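Side-chain contacts in glycoside hydrolase family protein (Novosphingobium sp. PP1Y, PDB 6Q2F), which probably releases terminal alpha-L-rhamnose from glycosides by hydrolysis, as an alpha-L-rhamnosidase built round a beta/alpha barrel that carries a sodium ion: residues 716-719 / 720-724; 570-573 / 574-578; 592-595 / 596-599; 765-768 / 769-773; 47-51 / 52-56. All blocks are in the same frame, centred on the assembly; numbering follows the deposited sequence.

Interactions 2, 3 and 5 belong to the eight-stranded beta/alpha barrel. Interaction 5 leads into strand 56-62, interaction 2 into strand 579-582, and interaction 3 lies in the long loop after 579-582. This loop also supplies Glu583 and Glu586 to the metal site; the side chain of Arg599 is about 9 Å from the sodium ion, which Asp503, Ser504 and Glu644 bind as well. Interactions 1 and 5 touch, their centres about 7 Å apart, with Arg720 NH2 2.9 Å from Lys47 O. Interactions 3 and 4 also meet, centres about 12 Å apart, through Asn766 ND2 and Asp594 OD2 at 2.9 Å. Interactions 2 and 3 stay about 8 Å apart at their nearest atoms.

Interaction 1: 716-719 / 720-724; sequences DYIA and RSSLL
Arg720 lies back along the helix over Asp716, one turn earlier, so that Asp716 CB sits over one face of the guanidinium, 3.8 Å from NH1. With CG beside the backbone N (chi1 -68°) and the chain extended from CG to NE, the arginine runs past the Asp716 carbonyl instead of turning its N-H groups to the carboxylate. Asp716 OD2 is 4.4 Å from Arg720 NH2 and well out of the guanidinium plane, an attraction of charges without a directed bond. A water at the edge of the guanidinium, in its plane, accepts from NH1 and donates weakly to Asp716 OD2. The firmer partners of Arg720 are backbone carbonyls of Phe46, Lys47 and Pro933, whereas Asp716 OD1 forms a salt bridge with Arg712.

On another side of the helix, Ser721 OG stands over the centre of the Tyr717 ring, 4.2 Å above its plane. It donates to Tyr717 O at 2.9 Å, from the opposite face of that carbonyl to Ser721 N. A second water donates to Ser721 OG and, weakly, to Tyr717 OH, which also bonds Asp665. Ser722 repeats the pattern: its OG lies above the plane of the Ile718 carbonyl, 2.6 Å from the oxygen. Such doubled i to i-4 bonds are typical of serines that bury their hydroxyls in an alpha-helix, here 712-726, packed against helix 657-670.

Interaction 2: 570-573 / 574-578; sequences ADVA and HENDL
A Schellman motif ends helix 543-575, with Leu578 N donating back to Ala573 O at 2.8 Å and Asp577 N to His574 O at 3.0 Å; Asp577, at positive phi, is its C-prime residue. Asn576 N also reaches Ala573 O, from the opposite face of the carbonyl to Leu578 N, and the methyl of Ala573 packs on Leu578 CB at 3.9 Å.

Asn576 lies alongside Val572, both side chains pointing the same way. Its ND2 donates to Val572 O at 2.8 Å in an almost straight bond (169°), with the oxygen in the amide plane; OD1 has a weak bond to Lys484. The ring of His574 is laid over the Ala570 carbonyl oxygen, which stands 2.9 Å above the ring plane toward its rim. Neither ring nitrogen aims at that oxygen. Instead ND1 meets a water at 2.6 Å, held at the ring edge and donating to Asp571 OD1, while NE2 pairs with Asp603. Glu575 extends back along the helix, OE2 coming within 3.4 Å of Asp571 O, two acceptors side by side, and its carboxylate forms a salt bridge with Arg473 of helix 469-487.

The last-turn carbonyls of Val572 and Ala573 are thus each met by N-H groups before the chain enters strand 579-582, and the carbonyl under the His574 ring, together with Asp603, would, if anything, favour positive charge on the imidazole.

Interaction 3: 592-595 / 596-599; sequences LGDD and MAMR
Between Asp594 and Met598 the chain winds into one helical turn, Met598 N donating to Asp594 O at 2.9 Å nearly along the C=O axis. The turn follows Gly593, whose backbone, at positive phi, would press a beta carbon against the preceding carbonyl oxygen.

Asp594 bends its carboxylate forward over the start of the turn. Its CG is anti to the backbone N (chi1 177°), which carries OD2 to the amides ahead: Ala597 N donates to it at 2.8 Å, arriving on the anti side and a little out of the carboxylate plane, and Met596 N gives a weak bond at 3.1 Å, the Asx-turn contact. OD2 is also bonded by Asn766, and OD1 by the hydroxyl of Tyr738.

Met598, a selenomethionine, curls back over the same turn, its SE 3.3 Å from Asp594 O and 4.0 Å from Gly593 C. Arg599 doubles back too. A bend at chi3 sets its NE 2.8 Å from Asp595 O, almost end-on to the carbonyl though 21° out of the guanidinium plane, while NH2 adds a weak bond to the same oxygen. The Asp595 carboxylate lies beside the guanidinium, their planes 19° apart, but takes the backbone amides of Leu744 and Thr745; Arg599 NH1 pairs with Asp625.

Across this buried turn, then, directed bonds run from guanidinium to carbonyl and from amides to carboxylate, and the neighbouring charges of Asp595 and Arg599, with OD2 and NH2 4.1 Å apart, probably stabilise each other through space.

Interaction 4: 765-768 / 769-773; sequences INFN and ALTEL
Ala769 meets Asn766 through its amide: N donates to Asn766 OD1 at 2.9 Å in a fairly straight bond (167°). Asn766 has its CG between the backbone N and carbonyl carbon (chi1 66°), which curls OD1 over the first turn to this amide and makes the residue the N-cap. The Ala769 methyl packs on Ile765 CB at 4.0 Å. Leu770 N donates to Asn766 O, and Leu770 CB approaches the tip of Ile765, CD1.

The turn lies where strand 762-765, parallel to 734-737 in a mixed sheet, passes directly into helix 767-773. Thr771 comes next and holds Phe767 through both its hydroxyl and its methyl, besides its backbone N. Its OG1 donates to Phe767 O at 2.9 Å from above the carbonyl plane, alongside the bond from its own N, and its CG2 makes a CH-pi contact over the ring face, 3.9 Å from the Phe767 centroid and 15° off the normal. Arg555 adds a cation-pi contact to this ring.

Glu772 N bonds Asn768 O weakly, and its CG lies 3.4 Å from Asn768 ND2, the two side chains crossing at about a right angle; Asn768 OD1 goes to Tyr636. Leu773 N donates to Ala769 O, within a stretch 769-773 that includes a wider pi-type turn, and the side chain rests on Leu635 and Tyr636 of helix 620-636.

Interaction 5: 47-51 / 52-56; sequences KDPPS and SARPR
Arg54 reaches back over Pro49, the two side chains at about a right angle, with Pro49 CB over one face of the guanidinium, 4.1 Å above its plane and toward the rim. From this pose NE and NH2 both turn to Pro49 O, at 3.1 and 3.2 Å, in two weak, strongly bent bonds (124° each). The arginine chain is extended from CG to NE, and its CG brushes Pro50 O on the way. Next to it along the chain, the Ala53 methyl fits against both prolines, 4.0 Å from Pro49 CB and 4.0 Å from Pro50 CD.

These contacts rest on a tight backbone turn. Ala53 N donates to Pro50 O and Arg54 N to Ser51 O, each from above the carbonyl plane. Ser51 O takes a second donor from the opposite face, Arg56 NH1 at 3.0 Å, with the oxygen at the guanidinium edge. Because the Arg56 chain bends at chi2 (61°), the same NH1 also reaches Arg54 O at 2.7 Å, in the carbonyl plane, so one nitrogen joins two carbonyls of the turn.

Farther out, Arg54 NH1 bonds Gly82 O, Arg56 NE forms a salt bridge with Glu127, and Ser52 O accepts from Arg674 and Gln726. Pro49, Ala53 and Pro55 lie against helix 712-726. The whole is a 3-10 turn whose carbonyls are bridged by Arg56, with Arg54 folded back over the proline before it, placed in the connection from helix 42-47 into strand 56-62, at the end of the beta/alpha barrel where its strands begin.

Interaction 1: 716-719 / 720-724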
loop_
_atom_site.group_PDB
_atom_site.type_symbol
_atom_site.label_atom_id
_atom_site.label_comp_id
_atom_site.label_asym_id
_atom_site.label_seq_id
_atom_site.Cartn_x
_atom_site.Cartn_y
_atom_site.Cartn_z
ATOM N N ASP A 716 25.134 -0.290 -2.876
ATOM C CA ASP A 716 25.600 0.777 -3.761
ATOM C C ASP A 716 24.747 0.848 -5.022
ATOM O O ASP A 716 24.482 1.929 -5.552
ATOM C CB ASP A 716 27.061 0.547 -4.149
ATOM C CG ASP A 716 28.049 0.988 -3.079
ATOM O OD1 ASP A 716 27.713 1.828 -2.228
ATOM O OD2 ASP A 716 29.198 0.515 -3.137
ATOM N N TYR A 717 24.338 -0.306 -5.537
ATOM C CA TYR A 717 23.460 -0.331 -6.699
ATOM C C TYR A 717 22.150 0.370 -6.392
ATOM O O TYR A 717 21.652 1.169 -7.203
ATOM C CB TYR A 717 23.229 -1.783 -7.114
ATOM C CG TYR A 717 22.153 -1.982 -8.149
ATOM C CD1 TYR A 717 20.811 -2.133 -7.780
ATOM C CD2 TYR A 717 22.475 -2.022 -9.497
ATOM C CE1 TYR A 717 19.833 -2.336 -8.741
ATOM C CE2 TYR A 717 21.512 -2.225 -10.453
ATOM C CZ TYR A 717 20.199 -2.372 -10.074
ATOM O OH TYR A 717 19.268 -2.588 -11.045
ATOM N N ILE A 718 21.592 0.101 -5.211
ATOM C CA ILE A 718 20.359 0.765 -4.802
ATOM C C ILE A 718 20.598 2.248 -4.564
ATOM O O ILE A 718 19.788 3.093 -4.972
ATOM C CB ILE A 718 19.795 0.079 -3.552
ATOM C CG1 ILE A 718 19.426 -1.381 -3.875
ATOM C CG2 ILE A 718 18.600 0.886 -2.992
ATOM C CD1 ILE A 718 19.156 -2.256 -2.614
ATOM N N ALA A 719 21.714 2.593 -3.915
ATOM C CA ALA A 719 22.006 3.998 -3.642
ATOM C C ALA A 719 22.269 4.778 -4.926
ATOM O O ALA A 719 21.877 5.943 -5.037
ATOM C CB ALA A 719 23.209 4.113 -2.707
ATOM N N ARG A 720 22.956 4.169 -5.899
ATOM C CA ARG A 720 23.230 4.885 -7.141
ATOM C C ARG A 720 21.961 5.082 -7.945
ATOM O O ARG A 720 21.753 6.136 -8.553
ATOM C CB ARG A 720 24.267 4.145 -7.990
ATOM C CG ARG A 720 25.623 4.142 -7.374
ATOM C CD ARG A 720 26.679 3.633 -8.335
ATOM N NE ARG A 720 27.996 3.721 -7.731
ATOM C CZ ARG A 720 28.714 2.661 -7.398
ATOM N NH1 ARG A 720 28.236 1.448 -7.632
ATOM N NH2 ARG A 720 29.902 2.809 -6.839
ATOM N N SER A 721 21.116 4.060 -7.990
ATOM C CA SER A 721 19.859 4.180 -8.707
ATOM C C SER A 721 18.979 5.234 -8.057
ATOM O O SER A 721 18.369 6.057 -8.745
ATOM C CB SER A 721 19.165 2.821 -8.732
ATOM O OG SER A 721 19.937 1.891 -9.463
ATOM N N SER A 722 18.913 5.218 -6.720
ATOM C CA SER A 722 18.101 6.184 -5.990
ATOM C C SER A 722 18.586 7.601 -6.252
ATOM O O SER A 722 17.778 8.516 -6.422
ATOM C CB SER A 722 18.158 5.886 -4.487
ATOM O OG SER A 722 17.734 4.557 -4.199
ATOM N N LEU A 723 19.913 7.796 -6.286
ATOM C CA LEU A 723 20.466 9.131 -6.512
ATOM C C LEU A 723 19.924 9.736 -7.801
ATOM O O LEU A 723 19.366 10.846 -7.799
ATOM C CB LEU A 723 21.999 9.073 -6.550
ATOM C CG LEU A 723 22.654 10.347 -7.086
ATOM C CD1 LEU A 723 22.488 11.529 -6.098
ATOM C CD2 LEU A 723 24.123 10.133 -7.473
ATOM N N LEU A 724 20.084 9.016 -8.919
ATOM C CA LEU A 724 19.594 9.542 -10.193
ATOM C C LEU A 724 18.080 9.704 -10.165
ATOM O O LEU A 724 17.541 10.686 -10.698
ATOM C CB LEU A 724 20.019 8.627 -11.329
ATOM C CG LEU A 724 21.542 8.419 -11.496
ATOM C CD1 LEU A 724 21.897 7.694 -12.813
ATOM C CD2 LEU A 724 22.225 9.768 -11.505
HETATM O O HOH W 1 30.201 -0.470 -6.270
HETATM O O HOH W 2 18.637 0.072 -11.337
#

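Interaction 2: 570-573 / 574-578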
loop_
_atom_site.group_PDB
_atom_site.type_symbol
_atom_site.label_atom_id
_atom_site.label_comp_id
_atom_site.label_asym_id
_atom_site.label_seq_id
_atom_site.Cartn_x
_atom_site.Cartn_y
_atom_site.Cartn_z
ATOM N N ALA A 570 1.720 15.159 10.826
ATOM C CA ALA A 570 2.813 15.896 10.200
ATOM C C ALA A 570 3.082 17.194 10.942
ATOM O O ALA A 570 4.236 17.576 11.139
ATOM C CB ALA A 570 2.506 16.169 8.718
ATOM N N ASP A 571 2.024 17.885 11.372
ATOM C CA ASP A 571 2.202 19.129 12.124
ATOM C C ASP A 571 2.989 18.891 13.403
ATOM O O ASP A 571 3.948 19.605 13.707
ATOM C CB ASP A 571 0.841 19.746 12.458
ATOM C CG ASP A 571 0.136 20.299 11.244
ATOM O OD1 ASP A 571 0.771 20.324 10.168
ATOM O OD2 ASP A 571 -1.045 20.704 11.381
ATOM N N VAL A 572 2.571 17.889 14.177
ATOM C CA VAL A 572 3.231 17.602 15.449
ATOM C C VAL A 572 4.668 17.162 15.218
ATOM O O VAL A 572 5.579 17.582 15.933
ATOM C CB VAL A 572 2.440 16.544 16.234
ATOM C CG1 VAL A 572 3.213 16.145 17.488
ATOM C CG2 VAL A 572 1.063 17.105 16.585
ATOM N N ALA A 573 4.897 16.315 14.214
ATOM C CA ALA A 573 6.264 15.918 13.891
ATOM C C ALA A 573 7.113 17.133 13.571
ATOM O O ALA A 573 8.224 17.289 14.092
ATOM C CB ALA A 573 6.267 14.940 12.716
ATOM N N HIS A 574 6.580 18.025 12.738
ATOM C CA HIS A 574 7.331 19.204 12.330
ATOM C C HIS A 574 7.602 20.129 13.498
ATOM O O HIS A 574 8.696 20.693 13.604
ATOM C CB HIS A 574 6.581 19.914 11.205
ATOM C CG HIS A 574 6.498 19.079 9.966
ATOM N ND1 HIS A 574 5.565 19.290 8.975
ATOM C CD2 HIS A 574 7.216 17.990 9.588
ATOM C CE1 HIS A 574 5.711 18.369 8.038
ATOM N NE2 HIS A 574 6.716 17.577 8.378
ATOM N N GLU A 575 6.625 20.287 14.389
ATOM C CA GLU A 575 6.845 21.094 15.579
ATOM C C GLU A 575 7.978 20.543 16.426
ATOM O O GLU A 575 8.595 21.301 17.172
ATOM C CB GLU A 575 5.550 21.187 16.401
ATOM C CG GLU A 575 4.472 22.058 15.720
ATOM C CD GLU A 575 3.062 21.679 16.148
ATOM O OE1 GLU A 575 2.916 21.066 17.231
ATOM O OE2 GLU A 575 2.119 21.954 15.387
ATOM N N ASN A 576 8.275 19.247 16.306
ATOM C CA ASN A 576 9.355 18.599 17.036
ATOM C C ASN A 576 10.579 18.318 16.161
ATOM O O ASN A 576 11.418 17.490 16.530
ATOM C CB ASN A 576 8.851 17.307 17.674
ATOM C CG ASN A 576 7.919 17.570 18.860
ATOM O OD1 ASN A 576 8.371 17.724 19.987
ATOM N ND2 ASN A 576 6.601 17.625 18.592
ATOM N N ASP A 577 10.693 18.980 15.003
ATOM C CA ASP A 577 11.844 18.833 14.099
ATOM C C ASP A 577 11.984 17.417 13.552
ATOM O O ASP A 577 13.087 16.979 13.235
ATOM C CB ASP A 577 13.156 19.248 14.778
ATOM C CG ASP A 577 13.149 20.681 15.232
ATOM O OD1 ASP A 577 12.700 21.542 14.461
ATOM O OD2 ASP A 577 13.597 20.936 16.367
ATOM N N LEU A 578 10.875 16.700 13.449
ATOM C CA LEU A 578 10.853 15.364 12.881
ATOM C C LEU A 578 10.263 15.402 11.472
ATOM O O LEU A 578 9.405 16.233 11.161
ATOM C CB LEU A 578 10.023 14.422 13.757
ATOM C CG LEU A 578 10.527 14.186 15.194
ATOM C CD1 LEU A 578 9.469 13.487 16.053
ATOM C CD2 LEU A 578 11.792 13.325 15.158
HETATM O O HOH W 3 3.536 20.976 9.184
#

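Interaction 3: 592-595 / 596-599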
loop_
_atom_site.group_PDB
_atom_site.type_symbol
_atom_site.label_atom_id
_atom_site.label_comp_id
_atom_site.label_asym_id
_atom_site.label_seq_id
_atom_site.Cartn_x
_atom_site.Cartn_y
_atom_site.Cartn_z
ATOM N N LEU A 592 -12.223 3.892 4.794
ATOM C CA LEU A 592 -12.429 5.086 3.989
ATOM C C LEU A 592 -11.171 5.935 3.996
ATOM O O LEU A 592 -10.377 5.921 4.943
ATOM C CB LEU A 592 -13.609 5.910 4.510
ATOM C CG LEU A 592 -14.946 5.185 4.382
ATOM C CD1 LEU A 592 -16.070 5.980 5.063
ATOM C CD2 LEU A 592 -15.248 4.947 2.876
ATOM N N GLY A 593 -11.001 6.687 2.927
ATOM C CA GLY A 593 -9.858 7.567 2.790
ATOM C C GLY A 593 -9.308 7.517 1.382
ATOM O O GLY A 593 -9.484 6.547 0.644
ATOM N N ASP A 594 -8.633 8.590 1.002
ATOM C CA ASP A 594 -7.952 8.683 -0.273
ATOM C C ASP A 594 -6.454 8.525 -0.047
ATOM O O ASP A 594 -5.870 9.269 0.741
ATOM C CB ASP A 594 -8.242 10.018 -0.947
ATOM C CG ASP A 594 -7.485 10.152 -2.252
ATOM O OD1 ASP A 594 -7.925 9.527 -3.226
ATOM O OD2 ASP A 594 -6.447 10.830 -2.274
ATOM N N ASP A 595 -5.826 7.589 -0.764
ATOM C CA ASP A 595 -4.434 7.275 -0.443
ATOM C C ASP A 595 -3.424 8.264 -1.022
ATOM O O ASP A 595 -2.237 8.148 -0.707
ATOM C CB ASP A 595 -4.071 5.826 -0.845
ATOM C CG ASP A 595 -4.530 5.429 -2.238
ATOM O OD1 ASP A 595 -5.179 6.234 -2.940
ATOM O OD2 ASP A 595 -4.247 4.271 -2.619
HETATM N N MSE A 596 -3.845 9.238 -1.821
HETATM C CA MSE A 596 -2.969 10.381 -2.100
HETATM C C MSE A 596 -3.106 11.425 -1.002
HETATM O O MSE A 596 -2.121 11.938 -0.489
HETATM C CB MSE A 596 -3.255 11.007 -3.476
HETATM C CG MSE A 596 -2.764 10.104 -4.609
HETATM SE SE MSE A 596 -2.852 11.018 -6.341
HETATM C CE MSE A 596 -1.630 12.454 -6.025
ATOM N N ALA A 597 -4.348 11.734 -0.644
ATOM C CA ALA A 597 -4.568 12.755 0.374
ATOM C C ALA A 597 -3.929 12.339 1.690
ATOM O O ALA A 597 -3.302 13.147 2.377
ATOM C CB ALA A 597 -6.072 12.997 0.541
HETATM N N MSE A 598 -4.033 11.066 2.017
HETATM C CA MSE A 598 -3.492 10.530 3.272
HETATM C C MSE A 598 -1.975 10.714 3.365
HETATM O O MSE A 598 -1.425 10.736 4.458
HETATM C CB MSE A 598 -3.857 9.060 3.402
HETATM C CG MSE A 598 -5.324 8.827 3.699
HETATM SE SE MSE A 598 -5.818 7.017 3.207
HETATM C CE MSE A 598 -4.903 6.133 4.722
ATOM N N ARG A 599 -1.308 10.876 2.219
ATOM C CA ARG A 599 0.143 11.007 2.214
ATOM C C ARG A 599 0.618 12.400 1.827
ATOM O O ARG A 599 1.822 12.660 1.855
ATOM C CB ARG A 599 0.760 9.952 1.289
ATOM C CG ARG A 599 0.654 8.526 1.808
ATOM C CD ARG A 599 1.272 7.449 0.859
ATOM N NE ARG A 599 0.371 7.162 -0.239
ATOM C CZ ARG A 599 0.362 6.039 -0.940
ATOM N NH1 ARG A 599 1.222 5.069 -0.666
ATOM N NH2 ARG A 599 -0.514 5.886 -1.916
#

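Interaction 4: 765-768 / 769-773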
loop_
_atom_site.group_PDB
_atom_site.type_symbol
_atom_site.label_atom_id
_atom_site.label_comp_id
_atom_site.label_asym_id
_atom_site.label_seq_id
_atom_site.Cartn_x
_atom_site.Cartn_y
_atom_site.Cartn_z
ATOM N N ILE A 765 -3.788 12.224 -10.173
ATOM C CA ILE A 765 -4.212 13.410 -9.431
ATOM C C ILE A 765 -5.566 13.106 -8.816
ATOM O O ILE A 765 -6.424 12.486 -9.459
ATOM C CB ILE A 765 -4.300 14.682 -10.307
ATOM C CG1 ILE A 765 -5.238 14.483 -11.493
ATOM C CG2 ILE A 765 -2.947 15.084 -10.821
ATOM C CD1 ILE A 765 -5.576 15.818 -12.200
ATOM N N ASN A 766 -5.744 13.505 -7.561
ATOM C CA ASN A 766 -7.004 13.360 -6.859
ATOM C C ASN A 766 -7.730 14.702 -6.841
ATOM O O ASN A 766 -7.316 15.676 -7.487
ATOM C CB ASN A 766 -6.756 12.805 -5.448
ATOM C CG ASN A 766 -5.991 13.774 -4.553
ATOM O OD1 ASN A 766 -5.424 14.761 -5.024
ATOM N ND2 ASN A 766 -5.947 13.472 -3.251
ATOM N N PHE A 767 -8.844 14.762 -6.109
ATOM C CA PHE A 767 -9.640 15.984 -6.096
ATOM C C PHE A 767 -8.824 17.163 -5.579
ATOM O O PHE A 767 -8.850 18.245 -6.175
ATOM C CB PHE A 767 -10.911 15.760 -5.267
ATOM C CG PHE A 767 -11.731 17.011 -5.022
ATOM C CD1 PHE A 767 -12.744 17.384 -5.900
ATOM C CD2 PHE A 767 -11.508 17.784 -3.892
ATOM C CE1 PHE A 767 -13.515 18.527 -5.667
ATOM C CE2 PHE A 767 -12.278 18.941 -3.634
ATOM C CZ PHE A 767 -13.290 19.303 -4.518
ATOM N N ASN A 768 -8.070 16.971 -4.492
ATOM C CA ASN A 768 -7.296 18.080 -3.927
ATOM C C ASN A 768 -6.249 18.582 -4.914
ATOM O O ASN A 768 -6.083 19.791 -5.098
ATOM C CB ASN A 768 -6.596 17.685 -2.623
ATOM C CG ASN A 768 -5.750 18.844 -2.064
ATOM O OD1 ASN A 768 -4.551 18.965 -2.360
ATOM N ND2 ASN A 768 -6.390 19.731 -1.310
ATOM N N ALA A 769 -5.500 17.665 -5.524
ATOM C CA ALA A 769 -4.517 18.078 -6.517
ATOM C C ALA A 769 -5.193 18.800 -7.677
ATOM O O ALA A 769 -4.730 19.855 -8.107
ATOM C CB ALA A 769 -3.719 16.870 -7.009
ATOM N N LEU A 770 -6.296 18.251 -8.185
ATOM C CA LEU A 770 -7.017 18.909 -9.274
ATOM C C LEU A 770 -7.394 20.341 -8.908
ATOM O O LEU A 770 -7.172 21.275 -9.690
ATOM C CB LEU A 770 -8.270 18.108 -9.647
ATOM C CG LEU A 770 -9.256 18.828 -10.576
ATOM C CD1 LEU A 770 -8.632 19.118 -11.947
ATOM C CD2 LEU A 770 -10.554 18.045 -10.740
ATOM N N THR A 771 -7.928 20.538 -7.703
ATOM C CA THR A 771 -8.568 21.803 -7.357
ATOM C C THR A 771 -7.660 22.796 -6.639
ATOM O O THR A 771 -8.040 23.966 -6.518
ATOM C CB THR A 771 -9.800 21.560 -6.483
ATOM O OG1 THR A 771 -9.406 20.909 -5.273
ATOM C CG2 THR A 771 -10.819 20.701 -7.220
ATOM N N GLU A 772 -6.485 22.379 -6.166
ATOM C CA GLU A 772 -5.626 23.255 -5.379
ATOM C C GLU A 772 -4.230 23.454 -5.946
ATOM O O GLU A 772 -3.599 24.467 -5.631
ATOM C CB GLU A 772 -5.470 22.715 -3.949
ATOM C CG GLU A 772 -6.784 22.481 -3.205
ATOM C CD GLU A 772 -7.431 23.774 -2.733
ATOM O OE1 GLU A 772 -6.733 24.814 -2.701
ATOM O OE2 GLU A 772 -8.633 23.747 -2.389
ATOM N N LEU A 773 -3.717 22.516 -6.743
ATOM C CA LEU A 773 -2.333 22.569 -7.200
ATOM C C LEU A 773 -2.194 23.058 -8.637
ATOM O O LEU A 773 -1.298 23.849 -8.937
ATOM C CB LEU A 773 -1.677 21.185 -7.101
ATOM C CG LEU A 773 -1.539 20.575 -5.699
ATOM C CD1 LEU A 773 -0.815 19.240 -5.754
ATOM C CD2 LEU A 773 -0.844 21.559 -4.738
#

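Interaction 5: 47-51 / 52-56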
loop_
_atom_site.group_PDB
_atom_site.type_symbol
_atom_site.label_atom_id
_atom_site.label_comp_id
_atom_site.label_asym_id
_atom_site.label_seq_id
_atom_site.Cartn_x
_atom_site.Cartn_y
_atom_site.Cartn_z
ATOM N N LYS A 47 29.344 8.010 -8.395
ATOM C CA LYS A 47 30.379 7.078 -7.970
ATOM C C LYS A 47 30.242 6.736 -6.482
ATOM O O LYS A 47 30.304 5.557 -6.106
ATOM C CB LYS A 47 31.762 7.646 -8.282
ATOM C CG LYS A 47 32.844 6.579 -8.297
ATOM C CD LYS A 47 32.382 5.339 -9.077
ATOM C CE LYS A 47 33.470 4.273 -9.149
ATOM N NZ LYS A 47 33.907 3.841 -7.783
ATOM N N ASP A 48 30.028 7.753 -5.626
ATOM C CA ASP A 48 29.922 7.588 -4.166
ATOM C C ASP A 48 28.701 8.332 -3.640
ATOM O O ASP A 48 28.791 9.493 -3.225
ATOM C CB ASP A 48 31.180 8.077 -3.450
ATOM C CG ASP A 48 32.414 7.289 -3.848
ATOM O OD1 ASP A 48 32.580 6.141 -3.364
ATOM O OD2 ASP A 48 33.213 7.821 -4.655
ATOM N N PRO A 49 27.543 7.676 -3.627
ATOM C CA PRO A 49 26.298 8.394 -3.355
ATOM C C PRO A 49 26.298 9.017 -1.986
ATOM O O PRO A 49 26.912 8.491 -1.036
ATOM C CB PRO A 49 25.237 7.288 -3.474
ATOM C CG PRO A 49 25.828 6.337 -4.466
ATOM C CD PRO A 49 27.323 6.364 -4.256
ATOM N N PRO A 50 25.641 10.164 -1.821
ATOM C CA PRO A 50 25.503 10.761 -0.491
ATOM C C PRO A 50 24.467 10.014 0.339
ATOM O O PRO A 50 23.713 9.178 -0.159
ATOM C CB PRO A 50 25.059 12.195 -0.787
ATOM C CG PRO A 50 24.267 12.061 -2.076
ATOM C CD PRO A 50 24.875 10.888 -2.842
ATOM N N SER A 51 24.441 10.347 1.638
ATOM C CA SER A 51 23.510 9.715 2.581
ATOM C C SER A 51 22.069 9.775 2.093
ATOM O O SER A 51 21.318 8.804 2.220
ATOM C CB SER A 51 23.609 10.387 3.952
ATOM O OG SER A 51 24.958 10.703 4.241
ATOM N N SER A 52 21.667 10.910 1.533
ATOM C CA SER A 52 20.295 11.066 1.066
ATOM C C SER A 52 19.913 10.027 0.020
ATOM O O SER A 52 18.723 9.770 -0.184
ATOM C CB SER A 52 20.115 12.472 0.481
ATOM O OG SER A 52 20.988 12.664 -0.620
ATOM N N ALA A 53 20.887 9.461 -0.685
ATOM C CA ALA A 53 20.582 8.466 -1.702
ATOM C C ALA A 53 20.622 7.047 -1.161
ATOM O O ALA A 53 20.177 6.124 -1.849
ATOM C CB ALA A 53 21.554 8.593 -2.886
ATOM N N ARG A 54 21.113 6.855 0.041
ATOM C CA ARG A 54 21.354 5.497 0.501
ATOM C C ARG A 54 20.083 4.906 1.110
ATOM O O ARG A 54 19.334 5.611 1.784
ATOM C CB ARG A 54 22.498 5.499 1.503
ATOM C CG ARG A 54 23.789 5.916 0.834
ATOM C CD ARG A 54 25.002 5.973 1.756
ATOM N NE ARG A 54 26.182 6.145 0.904
ATOM C CZ ARG A 54 26.660 5.179 0.114
ATOM N NH1 ARG A 54 26.061 3.982 0.088
ATOM N NH2 ARG A 54 27.717 5.415 -0.660
ATOM N N PRO A 55 19.796 3.631 0.862
ATOM C CA PRO A 55 18.523 3.080 1.313
ATOM C C PRO A 55 18.501 2.921 2.822
ATOM O O PRO A 55 19.535 2.863 3.497
ATOM C CB PRO A 55 18.456 1.716 0.622
ATOM C CG PRO A 55 19.883 1.286 0.585
ATOM C CD PRO A 55 20.648 2.582 0.273
ATOM N N ARG A 56 17.284 2.870 3.345
ATOM C CA ARG A 56 17.045 2.620 4.754
ATOM C C ARG A 56 16.670 1.155 4.941
ATOM O O ARG A 56 16.408 0.431 3.978
ATOM C CB ARG A 56 15.927 3.530 5.263
ATOM C CG ARG A 56 16.322 4.964 5.607
ATOM C CD ARG A 56 16.882 5.795 4.451
ATOM N NE ARG A 56 17.064 7.173 4.919
ATOM C CZ ARG A 56 17.979 8.028 4.482
ATOM N NH1 ARG A 56 18.832 7.663 3.515
ATOM N NH2 ARG A 56 18.023 9.252 5.017
#